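Local coordinates for protein beta-N-acetylhexosaminidase (Bacteroides fragilis, PDB 4PYS) that probably removes terminal N-acetylhexosamine residues from beta-linked glycans by hydrolysis, as glycoside hydrolases of family 20 do, at residues D408-D411 against V412-N416; R449-P452 against R453-A456; E468-D471 against E472-G475; K476-S479 against K480-W483. All coordinates share one frame; numbering follows the deposited sequence.

Contact 1 (D408-D411 against V412-N416)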
ATOM      1  N   ASP A 408       5.295 -14.885  13.148  1.00 22.65           N
ATOM      2  CA  ASP A 408       4.414 -15.733  12.358  1.00 17.98           C
ATOM      3  C   ASP A 408       2.958 -15.279  12.375  1.00 20.87           C
ATOM      4  O   ASP A 408       2.640 -14.173  12.826  1.00 20.84           O
ATOM      5  CB  ASP A 408       4.577 -17.225  12.766  1.00 21.80           C
ATOM      6  CG  ASP A 408       3.970 -17.549  14.124  1.00 29.51           C
ATOM      7  OD1 ASP A 408       3.346 -16.671  14.758  1.00 26.04           O
ATOM      8  OD2 ASP A 408       4.106 -18.716  14.562  1.00 31.59           O
ATOM      9  N   LEU A 409       2.071 -16.129  11.875  1.00 19.23           N
ATOM     10  CA  LEU A 409       0.672 -15.741  11.711  1.00 18.65           C
ATOM     11  C   LEU A 409      -0.023 -15.496  13.054  1.00 17.56           C
ATOM     12  O   LEU A 409      -0.889 -14.607  13.160  1.00 18.38           O
ATOM     13  CB  LEU A 409      -0.084 -16.799  10.894  1.00 22.90           C
ATOM     14  CG  LEU A 409      -1.484 -16.411  10.405  1.00 19.91           C
ATOM     15  CD1 LEU A 409      -1.419 -15.290   9.358  1.00 19.09           C
ATOM     16  CD2 LEU A 409      -2.188 -17.632   9.822  1.00 23.60           C
ATOM     17  N   GLU A 410       0.353 -16.266  14.076  1.00 19.41           N
ATOM     18  CA  GLU A 410      -0.168 -16.030  15.424  1.00 19.93           C
ATOM     19  C   GLU A 410       0.268 -14.679  15.970  1.00 22.77           C
ATOM     20  O   GLU A 410      -0.527 -13.984  16.601  1.00 20.96           O
ATOM     21  CB  GLU A 410       0.253 -17.144  16.404  1.00 25.62           C
ATOM     22  CG  GLU A 410      -0.716 -18.309  16.471  1.00 29.86           C
ATOM     23  CD  GLU A 410      -0.413 -19.288  17.608  1.00 32.28           C
ATOM     24  OE1 GLU A 410      -0.594 -20.498  17.396  1.00 46.15           O
ATOM     25  OE2 GLU A 410      -0.006 -18.845  18.704  1.00 36.05           O
ATOM     26  N   ASP A 411       1.527 -14.300  15.745  1.00 21.26           N
ATOM     27  CA  ASP A 411       1.998 -13.014  16.248  1.00 22.56           C
ATOM     28  C   ASP A 411       1.208 -11.877  15.613  1.00 20.32           C
ATOM     29  O   ASP A 411       0.743 -10.970  16.311  1.00 21.75           O
ATOM     30  CB  ASP A 411       3.504 -12.818  15.973  1.00 20.04           C
ATOM     31  CG  ASP A 411       4.369 -13.822  16.702  1.00 28.07           C
ATOM     32  OD1 ASP A 411       4.129 -14.074  17.910  1.00 29.88           O
ATOM     33  OD2 ASP A 411       5.309 -14.358  16.068  1.00 27.58           O
ATOM     34  N   VAL A 412       1.048 -11.910  14.294  1.00 17.78           N
ATOM     35  CA  VAL A 412       0.367 -10.788  13.650  1.00 17.49           C
ATOM     36  C   VAL A 412      -1.107 -10.766  14.064  1.00 20.28           C
ATOM     37  O   VAL A 412      -1.650  -9.710  14.382  1.00 19.45           O
ATOM     38  CB  VAL A 412       0.564 -10.743  12.108  1.00 27.35           C
ATOM     39  CG1 VAL A 412       0.243 -12.063  11.468  1.00 29.50           C
ATOM     40  CG2 VAL A 412      -0.277  -9.622  11.491  1.00 22.42           C
ATOM     41  N   TYR A 413      -1.743 -11.930  14.128  1.00 18.72           N
ATOM     42  CA  TYR A 413      -3.166 -11.953  14.466  1.00 18.63           C
ATOM     43  C   TYR A 413      -3.460 -11.565  15.914  1.00 20.73           C
ATOM     44  O   TYR A 413      -4.420 -10.835  16.188  1.00 21.07           O
ATOM     45  CB  TYR A 413      -3.767 -13.333  14.155  1.00 20.11           C
ATOM     46  CG  TYR A 413      -5.285 -13.290  14.103  1.00 19.12           C
ATOM     47  CD1 TYR A 413      -5.941 -12.797  12.985  1.00 16.96           C
ATOM     48  CD2 TYR A 413      -6.050 -13.732  15.171  1.00 20.84           C
ATOM     49  CE1 TYR A 413      -7.325 -12.738  12.927  1.00 20.79           C
ATOM     50  CE2 TYR A 413      -7.447 -13.679  15.120  1.00 18.14           C
ATOM     51  CZ  TYR A 413      -8.066 -13.183  14.000  1.00 20.45           C
ATOM     52  OH  TYR A 413      -9.450 -13.120  13.934  1.00 22.13           O
ATOM     53  N   LEU A 414      -2.621 -12.020  16.839  1.00 19.47           N
ATOM     54  CA  LEU A 414      -2.940 -11.905  18.260  1.00 17.47           C
ATOM     55  C   LEU A 414      -2.265 -10.724  18.955  1.00 23.78           C
ATOM     56  O   LEU A 414      -2.731 -10.299  20.006  1.00 21.84           O
ATOM     57  CB  LEU A 414      -2.531 -13.182  19.004  1.00 19.33           C
ATOM     58  CG  LEU A 414      -3.204 -14.484  18.592  1.00 24.74           C
ATOM     59  CD1 LEU A 414      -2.567 -15.636  19.374  1.00 23.26           C
ATOM     60  CD2 LEU A 414      -4.695 -14.400  18.856  1.00 23.12           C
ATOM     61  N   ARG A 415      -1.163 -10.211  18.400  1.00 18.35           N
ATOM     62  CA  ARG A 415      -0.326  -9.290  19.180  1.00 17.12           C
ATOM     63  C   ARG A 415       0.194  -8.086  18.378  1.00 24.96           C
ATOM     64  O   ARG A 415       1.240  -7.531  18.700  1.00 21.28           O
ATOM     65  CB  ARG A 415       0.848 -10.057  19.827  1.00 23.74           C
ATOM     66  CG  ARG A 415       0.428 -10.937  21.025  1.00 33.04           C
ATOM     67  CD  ARG A 415       1.582 -11.805  21.572  1.00 34.26           C
ATOM     68  NE  ARG A 415       2.042 -12.794  20.598  1.00 36.77           N
ATOM     69  CZ  ARG A 415       1.494 -13.997  20.432  1.00 37.67           C
ATOM     70  NH1 ARG A 415       0.456 -14.376  21.169  1.00 33.74           N
ATOM     71  NH2 ARG A 415       1.980 -14.827  19.523  1.00 29.54           N
ATOM     72  N   ASN A 416      -0.556  -7.668  17.366  1.00 20.22           N
ATOM     73  CA  ASN A 416      -0.109  -6.584  16.472  1.00 17.91           C
ATOM     74  C   ASN A 416      -0.374  -5.213  17.078  1.00 21.69           C
ATOM     75  O   ASN A 416      -1.527  -4.827  17.243  1.00 21.61           O
ATOM     76  CB  ASN A 416      -0.856  -6.704  15.143  1.00 17.30           C
ATOM     77  CG  ASN A 416      -0.314  -5.782  14.069  1.00 20.06           C
ATOM     78  OD1 ASN A 416       0.716  -5.129  14.246  1.00 20.06           O
ATOM     79  ND2 ASN A 416      -1.012  -5.731  12.939  1.00 17.02           N
TER
HETATM   80  O   HOH W   1       4.585 -11.839  20.016  1.00 45.27           O

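Contact 2 (R449-P452 against R453-A456)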
ATOM      1  N   ARG A 449       6.876 -14.663   1.614  1.00 20.38           N
ATOM      2  CA  ARG A 449       6.918 -13.729   2.737  1.00 21.55           C
ATOM      3  C   ARG A 449       5.559 -13.058   2.954  1.00 20.03           C
ATOM      4  O   ARG A 449       5.098 -12.874   4.086  1.00 18.17           O
ATOM      5  CB  ARG A 449       7.966 -12.637   2.449  1.00 21.70           C
ATOM      6  CG  ARG A 449       9.407 -13.094   2.606  1.00 22.69           C
ATOM      7  CD  ARG A 449      10.338 -12.246   1.724  1.00 22.47           C
ATOM      8  NE  ARG A 449      11.735 -12.529   2.039  1.00 24.74           N
ATOM      9  CZ  ARG A 449      12.378 -13.629   1.667  1.00 27.48           C
ATOM     10  NH1 ARG A 449      11.763 -14.558   0.939  1.00 26.22           N
ATOM     11  NH2 ARG A 449      13.644 -13.801   2.019  1.00 28.57           N
ATOM     12  N   VAL A 450       4.918 -12.683   1.857  1.00 16.73           N
ATOM     13  CA  VAL A 450       3.668 -11.938   1.928  1.00 17.13           C
ATOM     14  C   VAL A 450       2.497 -12.795   2.425  1.00 20.14           C
ATOM     15  O   VAL A 450       1.734 -12.353   3.291  1.00 17.46           O
ATOM     16  CB  VAL A 450       3.345 -11.309   0.576  1.00 17.42           C
ATOM     17  CG1 VAL A 450       1.951 -10.681   0.592  1.00 17.69           C
ATOM     18  CG2 VAL A 450       4.405 -10.244   0.233  1.00 18.04           C
ATOM     19  N   PHE A 451       2.369 -14.011   1.888  1.00 20.25           N
ATOM     20  CA  PHE A 451       1.271 -14.923   2.265  1.00 19.42           C
ATOM     21  C   PHE A 451       1.748 -16.037   3.176  1.00 18.30           C
ATOM     22  O   PHE A 451       2.795 -16.625   2.924  1.00 19.54           O
ATOM     23  CB  PHE A 451       0.675 -15.563   1.005  1.00 19.62           C
ATOM     24  CG  PHE A 451      -0.123 -14.604   0.171  1.00 25.16           C
ATOM     25  CD1 PHE A 451       0.495 -13.841  -0.806  1.00 31.86           C
ATOM     26  CD2 PHE A 451      -1.486 -14.451   0.389  1.00 27.77           C
ATOM     27  CE1 PHE A 451      -0.240 -12.939  -1.566  1.00 26.87           C
ATOM     28  CE2 PHE A 451      -2.227 -13.555  -0.365  1.00 31.18           C
ATOM     29  CZ  PHE A 451      -1.594 -12.805  -1.342  1.00 22.96           C
ATOM     30  N   PRO A 452       0.939 -16.409   4.186  1.00 17.95           N
ATOM     31  CA  PRO A 452      -0.423 -15.941   4.454  1.00 16.02           C
ATOM     32  C   PRO A 452      -0.520 -14.768   5.417  1.00 18.36           C
ATOM     33  O   PRO A 452      -1.627 -14.364   5.709  1.00 16.56           O
ATOM     34  CB  PRO A 452      -1.074 -17.164   5.130  1.00 20.75           C
ATOM     35  CG  PRO A 452       0.069 -17.797   5.873  1.00 19.84           C
ATOM     36  CD  PRO A 452       1.285 -17.607   4.980  1.00 20.19           C
ATOM     37  N   ARG A 453       0.583 -14.230   5.918  1.00 18.91           N
ATOM     38  CA  ARG A 453       0.448 -13.220   6.968  1.00 18.72           C
ATOM     39  C   ARG A 453      -0.284 -11.953   6.531  1.00 19.67           C
ATOM     40  O   ARG A 453      -0.931 -11.290   7.345  1.00 16.66           O
ATOM     41  CB  ARG A 453       1.802 -12.905   7.598  1.00 20.22           C
ATOM     42  CG  ARG A 453       2.369 -14.087   8.400  1.00 19.41           C
ATOM     43  CD  ARG A 453       3.807 -13.832   8.860  1.00 21.57           C
ATOM     44  NE  ARG A 453       4.668 -13.550   7.710  1.00 19.78           N
ATOM     45  CZ  ARG A 453       5.898 -13.059   7.789  1.00 21.41           C
ATOM     46  NH1 ARG A 453       6.443 -12.801   8.972  1.00 21.51           N
ATOM     47  NH2 ARG A 453       6.584 -12.819   6.674  1.00 19.23           N
ATOM     48  N   ILE A 454      -0.225 -11.616   5.249  1.00 15.75           N
ATOM     49  CA  ILE A 454      -0.988 -10.437   4.792  1.00 15.35           C
ATOM     50  C   ILE A 454      -2.502 -10.607   4.983  1.00 18.92           C
ATOM     51  O   ILE A 454      -3.247  -9.631   5.082  1.00 18.46           O
ATOM     52  CB  ILE A 454      -0.672 -10.076   3.319  1.00 16.77           C
ATOM     53  CG1 ILE A 454      -1.165  -8.651   3.020  1.00 21.52           C
ATOM     54  CG2 ILE A 454      -1.280 -11.096   2.353  1.00 18.08           C
ATOM     55  CD1 ILE A 454      -0.327  -7.911   2.045  1.00 26.08           C
ATOM     56  N   LEU A 455      -2.968 -11.851   5.056  1.00 15.92           N
ATOM     57  CA  LEU A 455      -4.397 -12.057   5.217  1.00 15.00           C
ATOM     58  C   LEU A 455      -4.839 -11.604   6.601  1.00 17.78           C
ATOM     59  O   LEU A 455      -5.965 -11.144   6.779  1.00 16.19           O
ATOM     60  CB  LEU A 455      -4.749 -13.542   5.018  1.00 15.54           C
ATOM     61  CG  LEU A 455      -4.494 -14.089   3.616  1.00 19.83           C
ATOM     62  CD1 LEU A 455      -4.781 -15.585   3.573  1.00 19.85           C
ATOM     63  CD2 LEU A 455      -5.375 -13.368   2.617  1.00 23.35           C
ATOM     64  N   ALA A 456      -3.960 -11.752   7.585  1.00 15.49           N
ATOM     65  CA  ALA A 456      -4.294 -11.316   8.939  1.00 16.14           C
ATOM     66  C   ALA A 456      -4.317  -9.797   8.985  1.00 16.76           C
ATOM     67  O   ALA A 456      -5.173  -9.199   9.635  1.00 16.74           O
ATOM     68  CB  ALA A 456      -3.299 -11.870   9.939  1.00 19.40           C
TER
HETATM   69  O   HOH W   2       3.340 -14.649   5.310  1.00 19.40           O

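Contact 3 (E468-D471 against E472-G475)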
ATOM      1  N   GLU A 468     -13.455 -12.981  16.728  1.00 19.28           N
ATOM      2  CA  GLU A 468     -13.012 -14.004  15.794  1.00 18.28           C
ATOM      3  C   GLU A 468     -11.670 -14.513  16.301  1.00 23.17           C
ATOM      4  O   GLU A 468     -10.664 -13.801  16.221  1.00 20.20           O
ATOM      5  CB  GLU A 468     -12.844 -13.419  14.390  1.00 20.01           C
ATOM      6  CG  GLU A 468     -12.416 -14.480  13.366  1.00 19.13           C
ATOM      7  CD  GLU A 468     -12.099 -13.880  12.011  1.00 28.33           C
ATOM      8  OE1 GLU A 468     -12.038 -12.633  11.912  1.00 27.66           O
ATOM      9  OE2 GLU A 468     -11.889 -14.651  11.053  1.00 29.66           O
ATOM     10  N   ASN A 469     -11.634 -15.731  16.829  1.00 20.05           N
ATOM     11  CA  ASN A 469     -10.385 -16.205  17.421  1.00 19.19           C
ATOM     12  C   ASN A 469      -9.439 -16.750  16.354  1.00 18.77           C
ATOM     13  O   ASN A 469      -9.806 -16.835  15.172  1.00 18.80           O
ATOM     14  CB  ASN A 469     -10.628 -17.204  18.570  1.00 18.50           C
ATOM     15  CG  ASN A 469     -11.393 -18.439  18.128  1.00 25.00           C
ATOM     16  OD1 ASN A 469     -11.200 -18.935  17.020  1.00 26.12           O
ATOM     17  ND2 ASN A 469     -12.270 -18.937  18.989  1.00 20.65           N
ATOM     18  N   PHE A 470      -8.213 -17.060  16.756  1.00 18.56           N
ATOM     19  CA  PHE A 470      -7.200 -17.433  15.785  1.00 20.12           C
ATOM     20  C   PHE A 470      -7.576 -18.741  15.119  1.00 20.99           C
ATOM     21  O   PHE A 470      -7.303 -18.940  13.932  1.00 20.67           O
ATOM     22  CB  PHE A 470      -5.821 -17.591  16.436  1.00 19.77           C
ATOM     23  CG  PHE A 470      -4.768 -18.049  15.462  1.00 18.70           C
ATOM     24  CD1 PHE A 470      -4.172 -17.139  14.597  1.00 22.72           C
ATOM     25  CD2 PHE A 470      -4.435 -19.392  15.361  1.00 18.71           C
ATOM     26  CE1 PHE A 470      -3.210 -17.564  13.669  1.00 23.79           C
ATOM     27  CE2 PHE A 470      -3.487 -19.829  14.448  1.00 22.01           C
ATOM     28  CZ  PHE A 470      -2.876 -18.908  13.597  1.00 23.10           C
ATOM     29  N   ASP A 471      -8.165 -19.653  15.887  1.00 20.34           N
ATOM     30  CA  ASP A 471      -8.489 -20.962  15.337  1.00 23.08           C
ATOM     31  C   ASP A 471      -9.499 -20.794  14.206  1.00 21.58           C
ATOM     32  O   ASP A 471      -9.375 -21.431  13.158  1.00 21.62           O
ATOM     33  CB  ASP A 471      -9.049 -21.899  16.405  1.00 21.85           C
ATOM     34  CG  ASP A 471      -8.045 -22.223  17.486  1.00 29.68           C
ATOM     35  OD1 ASP A 471      -6.831 -22.307  17.193  1.00 27.98           O
ATOM     36  OD2 ASP A 471      -8.479 -22.400  18.641  1.00 27.79           O
ATOM     37  N   GLU A 472     -10.492 -19.926  14.402  1.00 19.98           N
ATOM     38  CA  GLU A 472     -11.468 -19.687  13.341  1.00 20.14           C
ATOM     39  C   GLU A 472     -10.848 -18.997  12.132  1.00 22.10           C
ATOM     40  O   GLU A 472     -11.105 -19.380  10.981  1.00 19.43           O
ATOM     41  CB  GLU A 472     -12.652 -18.853  13.844  1.00 23.30           C
ATOM     42  CG  GLU A 472     -13.640 -18.539  12.728  1.00 27.80           C
ATOM     43  CD  GLU A 472     -14.887 -17.816  13.210  1.00 44.16           C
ATOM     44  OE1 GLU A 472     -14.858 -17.265  14.331  1.00 42.66           O
ATOM     45  OE2 GLU A 472     -15.893 -17.804  12.467  1.00 52.13           O
ATOM     46  N   PHE A 473     -10.038 -17.978  12.395  1.00 16.67           N
ATOM     47  CA  PHE A 473      -9.379 -17.245  11.327  1.00 18.08           C
ATOM     48  C   PHE A 473      -8.435 -18.145  10.528  1.00 19.43           C
ATOM     49  O   PHE A 473      -8.449 -18.134   9.300  1.00 17.58           O
ATOM     50  CB  PHE A 473      -8.597 -16.079  11.899  1.00 17.03           C
ATOM     51  CG  PHE A 473      -7.697 -15.449  10.895  1.00 21.71           C
ATOM     52  CD1 PHE A 473      -8.229 -14.645   9.900  1.00 22.63           C
ATOM     53  CD2 PHE A 473      -6.330 -15.692  10.923  1.00 25.57           C
ATOM     54  CE1 PHE A 473      -7.394 -14.073   8.939  1.00 26.79           C
ATOM     55  CE2 PHE A 473      -5.498 -15.122   9.975  1.00 25.22           C
ATOM     56  CZ  PHE A 473      -6.040 -14.323   8.987  1.00 19.14           C
ATOM     57  N   TYR A 474      -7.620 -18.927  11.224  1.00 17.90           N
ATOM     58  CA  TYR A 474      -6.675 -19.821  10.551  1.00 19.27           C
ATOM     59  C   TYR A 474      -7.414 -20.881   9.719  1.00 22.27           C
ATOM     60  O   TYR A 474      -6.970 -21.259   8.628  1.00 19.54           O
ATOM     61  CB  TYR A 474      -5.760 -20.458  11.602  1.00 21.91           C
ATOM     62  CG  TYR A 474      -4.686 -21.363  11.044  1.00 21.47           C
ATOM     63  CD1 TYR A 474      -3.926 -20.982   9.943  1.00 25.20           C
ATOM     64  CD2 TYR A 474      -4.413 -22.576  11.644  1.00 27.61           C
ATOM     65  CE1 TYR A 474      -2.923 -21.822   9.441  1.00 25.59           C
ATOM     66  CE2 TYR A 474      -3.424 -23.414  11.156  1.00 35.42           C
ATOM     67  CZ  TYR A 474      -2.684 -23.027  10.056  1.00 34.99           C
ATOM     68  OH  TYR A 474      -1.702 -23.868   9.575  1.00 36.70           O
ATOM     69  N   GLY A 475      -8.550 -21.360  10.222  1.00 22.49           N
ATOM     70  CA  GLY A 475      -9.357 -22.304   9.466  1.00 22.76           C
ATOM     71  C   GLY A 475      -9.824 -21.704   8.148  1.00 24.01           C
ATOM     72  O   GLY A 475      -9.867 -22.390   7.121  1.00 20.65           O
TER
HETATM   73  O   HOH W   3     -14.096 -17.130  16.637  1.00 26.45           O

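Contact 4 (K476-S479 against K480-W483). With FMT (formic acid), chain K.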
ATOM      1  N   LYS A 476     -10.166 -20.419   8.170  1.00 19.96           N
ATOM      2  CA  LYS A 476     -10.590 -19.720   6.960  1.00 18.79           C
ATOM      3  C   LYS A 476      -9.428 -19.582   5.987  1.00 19.49           C
ATOM      4  O   LYS A 476      -9.595 -19.808   4.790  1.00 19.09           O
ATOM      5  CB  LYS A 476     -11.115 -18.319   7.301  1.00 20.01           C
ATOM      6  CG  LYS A 476     -12.422 -18.314   8.112  1.00 20.10           C
ATOM      7  CD  LYS A 476     -12.832 -16.841   8.360  1.00 22.00           C
ATOM      8  CE  LYS A 476     -14.021 -16.753   9.282  1.00 30.28           C
ATOM      9  NZ  LYS A 476     -14.452 -15.345   9.436  1.00 29.54           N
ATOM     10  N   VAL A 477      -8.259 -19.206   6.507  1.00 18.17           N
ATOM     11  CA  VAL A 477      -7.041 -19.123   5.690  1.00 20.40           C
ATOM     12  C   VAL A 477      -6.791 -20.440   4.959  1.00 22.65           C
ATOM     13  O   VAL A 477      -6.581 -20.470   3.741  1.00 21.72           O
ATOM     14  CB  VAL A 477      -5.808 -18.740   6.547  1.00 20.07           C
ATOM     15  CG1 VAL A 477      -4.511 -18.957   5.778  1.00 23.42           C
ATOM     16  CG2 VAL A 477      -5.917 -17.273   6.970  1.00 18.46           C
ATOM     17  N   LEU A 478      -6.838 -21.541   5.691  1.00 18.19           N
ATOM     18  CA  LEU A 478      -6.560 -22.831   5.066  1.00 18.75           C
ATOM     19  C   LEU A 478      -7.631 -23.218   4.040  1.00 23.01           C
ATOM     20  O   LEU A 478      -7.322 -23.835   3.018  1.00 23.45           O
ATOM     21  CB  LEU A 478      -6.429 -23.913   6.140  1.00 19.19           C
ATOM     22  CG  LEU A 478      -5.284 -23.706   7.129  1.00 25.79           C
ATOM     23  CD1 LEU A 478      -5.225 -24.899   8.079  1.00 29.61           C
ATOM     24  CD2 LEU A 478      -3.944 -23.539   6.395  1.00 25.35           C
ATOM     25  N   SER A 479      -8.884 -22.855   4.310  1.00 20.23           N
ATOM     26  CA  SER A 479      -9.995 -23.195   3.427  1.00 23.20           C
ATOM     27  C   SER A 479      -9.981 -22.392   2.131  1.00 22.51           C
ATOM     28  O   SER A 479     -10.511 -22.844   1.110  1.00 24.05           O
ATOM     29  CB  SER A 479     -11.328 -22.962   4.138  1.00 29.04           C
ATOM     30  OG  SER A 479     -11.445 -23.866   5.217  1.00 35.22           O
ATOM     31  N   LYS A 480      -9.391 -21.205   2.182  1.00 20.16           N
ATOM     32  CA  LYS A 480      -9.358 -20.331   1.020  1.00 20.08           C
ATOM     33  C   LYS A 480      -8.031 -20.447   0.269  1.00 20.87           C
ATOM     34  O   LYS A 480      -7.891 -19.901  -0.830  1.00 18.70           O
ATOM     35  CB  LYS A 480      -9.591 -18.880   1.459  1.00 23.56           C
ATOM     36  CG  LYS A 480     -10.332 -18.027   0.448  1.00 39.69           C
ATOM     37  CD  LYS A 480     -11.732 -18.565   0.222  1.00 40.69           C
ATOM     38  CE  LYS A 480     -12.413 -17.837  -0.901  1.00 30.34           C
ATOM     39  NZ  LYS A 480     -13.740 -18.428  -1.202  1.00 29.14           N
ATOM     40  N   GLN A 481      -7.066 -21.154   0.854  1.00 21.25           N
ATOM     41  CA  GLN A 481      -5.701 -21.170   0.324  1.00 24.98           C
ATOM     42  C   GLN A 481      -5.603 -21.535  -1.155  1.00 19.29           C
ATOM     43  O   GLN A 481      -4.939 -20.826  -1.923  1.00 22.01           O
ATOM     44  CB  GLN A 481      -4.798 -22.097   1.154  1.00 24.08           C
ATOM     45  CG  GLN A 481      -3.377 -22.230   0.585  1.00 22.67           C
ATOM     46  CD  GLN A 481      -2.482 -23.104   1.449  1.00 26.81           C
ATOM     47  OE1 GLN A 481      -2.846 -23.473   2.570  1.00 26.95           O
ATOM     48  NE2 GLN A 481      -1.309 -23.437   0.936  1.00 23.67           N
ATOM     49  N   LEU A 482      -6.224 -22.640  -1.568  1.00 20.69           N
ATOM     50  CA  LEU A 482      -6.078 -23.052  -2.960  1.00 22.48           C
ATOM     51  C   LEU A 482      -6.700 -22.018  -3.910  1.00 24.06           C
ATOM     52  O   LEU A 482      -6.166 -21.771  -4.995  1.00 25.90           O
ATOM     53  CB  LEU A 482      -6.642 -24.453  -3.192  1.00 23.84           C
ATOM     54  CG  LEU A 482      -6.271 -25.168  -4.490  1.00 33.20           C
ATOM     55  CD1 LEU A 482      -4.786 -25.036  -4.825  1.00 32.44           C
ATOM     56  CD2 LEU A 482      -6.658 -26.630  -4.370  1.00 30.44           C
ATOM     57  N   TRP A 483      -7.807 -21.398  -3.506  1.00 24.99           N
ATOM     58  CA  TRP A 483      -8.389 -20.333  -4.334  1.00 23.56           C
ATOM     59  C   TRP A 483      -7.399 -19.182  -4.524  1.00 20.01           C
ATOM     60  O   TRP A 483      -7.238 -18.676  -5.633  1.00 22.08           O
ATOM     61  CB  TRP A 483      -9.715 -19.793  -3.764  1.00 23.38           C
ATOM     62  CG  TRP A 483     -10.325 -18.744  -4.705  1.00 23.17           C
ATOM     63  CD1 TRP A 483     -11.077 -18.984  -5.822  1.00 28.39           C
ATOM     64  CD2 TRP A 483     -10.181 -17.313  -4.622  1.00 21.33           C
ATOM     65  NE1 TRP A 483     -11.418 -17.792  -6.433  1.00 25.31           N
ATOM     66  CE2 TRP A 483     -10.883 -16.755  -5.714  1.00 23.58           C
ATOM     67  CE3 TRP A 483      -9.540 -16.455  -3.721  1.00 22.99           C
ATOM     68  CZ2 TRP A 483     -10.957 -15.371  -5.929  1.00 21.97           C
ATOM     69  CZ3 TRP A 483      -9.606 -15.074  -3.944  1.00 23.80           C
ATOM     70  CH2 TRP A 483     -10.310 -14.555  -5.038  1.00 19.32           C
TER
HETATM   71  C   FMT K 609     -16.487 -15.463   5.625  1.00 41.92           C
HETATM   72  O1  FMT K 609     -16.666 -15.521   6.849  1.00 46.39           O
HETATM   73  O2  FMT K 609     -17.388 -15.437   4.776  1.00 39.12           O
HETATM   74  O   HOH W   4      -9.656 -22.739  -1.671  1.00 27.20           O

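Contact 1 (D408-D411 against V412-N416)
A capping box opens helix 409-415, and D411, its second member, also holds R415, one turn further on, in a salt bridge. In the box D408 OD1 accepts from D411 N at 3.1 Å while D411 OD2 takes the N-H of D408 at 3.0 Å, a reciprocal exchange between the N-cap residue and the third residue after it. D411 divides its carboxylate: OD2 serves the box, and OD1 lies 2.8 Å from R415 NH2. That bond is almost straight (178°) and stays in the guanidinium plane, yet reaches OD1 on its anti side, with the carboxylate and guanidinium planes 73° apart. The R415 chain gets there by folding at chi3 (-65°), which turns the NH2 edge of the guanidinium back to D411 OD1. Water 1 closes a second route, donating to D411 OD1 and accepting from R415 NE at 2.8 Å. On the buried side, L409 CD1 and V412 CG1 approach to 4.2 Å, next to A456 of helix 453-462. D408 OD2 is engaged separately by K496 N. The reciprocal D408-D411 exchange is the capping box of an alpha-helix N-terminus, here followed by an i to i+4 salt bridge that reaches the last turn of this short helix.

Contact 2 (R449-P452 against R453-A456)
Helix 447-450 gives way to helix 453-462 through F451 and a cis peptide bond before P452, and I454 N still reaches back to V450 O at 2.9 Å. An i to i+3 backbone bond, L455 N to P452 O at 2.9 Å, follows. The side chain of R453 bridges the join on the polar side. Its chain bends at chi3 (-57°), which turns the guanidinium edge back to the end of the preceding helix, and NH2 donates to R449 O at 3.0 Å. Water 2 completes the grip: it donates to the same R449 O and accepts from both R453 N and R453 NE. The other guanidinium nitrogen, NH1, is bound by F393 O, and F407 makes a cation-pi contact with the group. On the apolar side I454 CG2 sits over one face of the F451 ring, displaced toward its rim, in a CH-pi contact with the centroid 4.0 Å away. The I454 chi1 of -164° sends CG1 anti to the backbone N and leaves CG2 to meet both this ring and V450 CG1, the latter at 3.7 Å. M155 of helix 146-158 touches V450, F451 and I454. All eight residues are buried, so the chemistry implies that the carbonyl left behind at the helix break is satisfied by an arginine and a water, while methyl and ring surfaces fill the remainder of the join.

Contact 3 (E468-D471 against E472-G475)
N469 and E472 form the capping contact at the start of helix 470-486: N469 OD1 accepts from E472 N at 2.9 Å, nearly in line with its amide carbonyl. A chi1 of 60°, placing CG between the backbone N and the carbonyl carbon, turns the N469 amide toward that first-turn N-H. Regular backbone bonds follow, among them Y474 N to F470 O at 2.7 Å. The aromatic contact is carried by Y474 CB, which lies over one face of the F470 ring, 4.0 Å from its centroid, as a CH-pi contact. The two rings run side by side with planes only 18° apart, but their centroids are 5.4 Å from each other and they barely overlap. Among the charged groups, E468 OE2 approaches the F473 ring at its edge, 3.8 Å from CD1, with carboxylate and ring planes 76° apart. Its partner in charge is K476 NZ, in a salt bridge about two turns on, which would probably ease the crowding of negative charge, since E459 lies close to E468 OE1 and E472 is near. F470 and F473 are buried: both rest on L409 of helix 409-415, F473 stacks with Y413 from the same helix, and A456 and E459 of helix 453-462 meet F473 as well.

Contact 4 (K476-S479 against K480-W483)
The L478 and Q481 side chains run alongside each other, with L478 CD2 4.0 Å from Q481 OE1. Q481 is fully extended, its chi1 of 176° setting CG anti to the backbone N, and NE2 is held by E485 one turn on. K480 is shaped differently: its chain bends at chi2 (63°), and NZ leaves the helix for the carbonyls of I10 and Q108. K476 NZ reaches T14 OG1 and E468 OE2. A formic acid molecule, probably from the crystallisation liquor, sits 3.4 Å from K476 NZ by its O1, a weak hydrogen bond. These residues form the middle of helix 470-486, which is kinked here: the amide N atoms of L482 and W483 lack a bond to the turn before. Water 4 enters at the kink, donating to S479 O at 2.9 Å and accepting from W483 N at 2.9 Å, in place of the direct i to i+4 bond. Just before it K480 N donates to K476 O at 3.0 Å and only weakly to V477 O, while Q481 N makes a weak bond to L478 O at 3.5 Å. The W483 side chain touches R107 and Q108 of helix 96-109.

How the contacts relate
Contact 2 is the buried one of the four, whereas contacts 1, 3 and 4 are partly buried, each with exposed residues as well. Contacts 3 and 4 follow each other along helix 470-486, from its N-cap onward, joined by the salt bridge of E468 with K476. Contact 1 and contact 3 both sit at helix starts, but aspartate D408 caps one, within a capping box, and asparagine N469 the other. A456 brings contact 2 against F473 of contact 3 and V412 of contact 1, and P452 meets V477 of contact 4. Contacts 1 and 4 do not touch. Water also differs in role, bridging a salt-bridged pair in contact 1, an arginine at a helix break in contact 2 and a kink in contact 4.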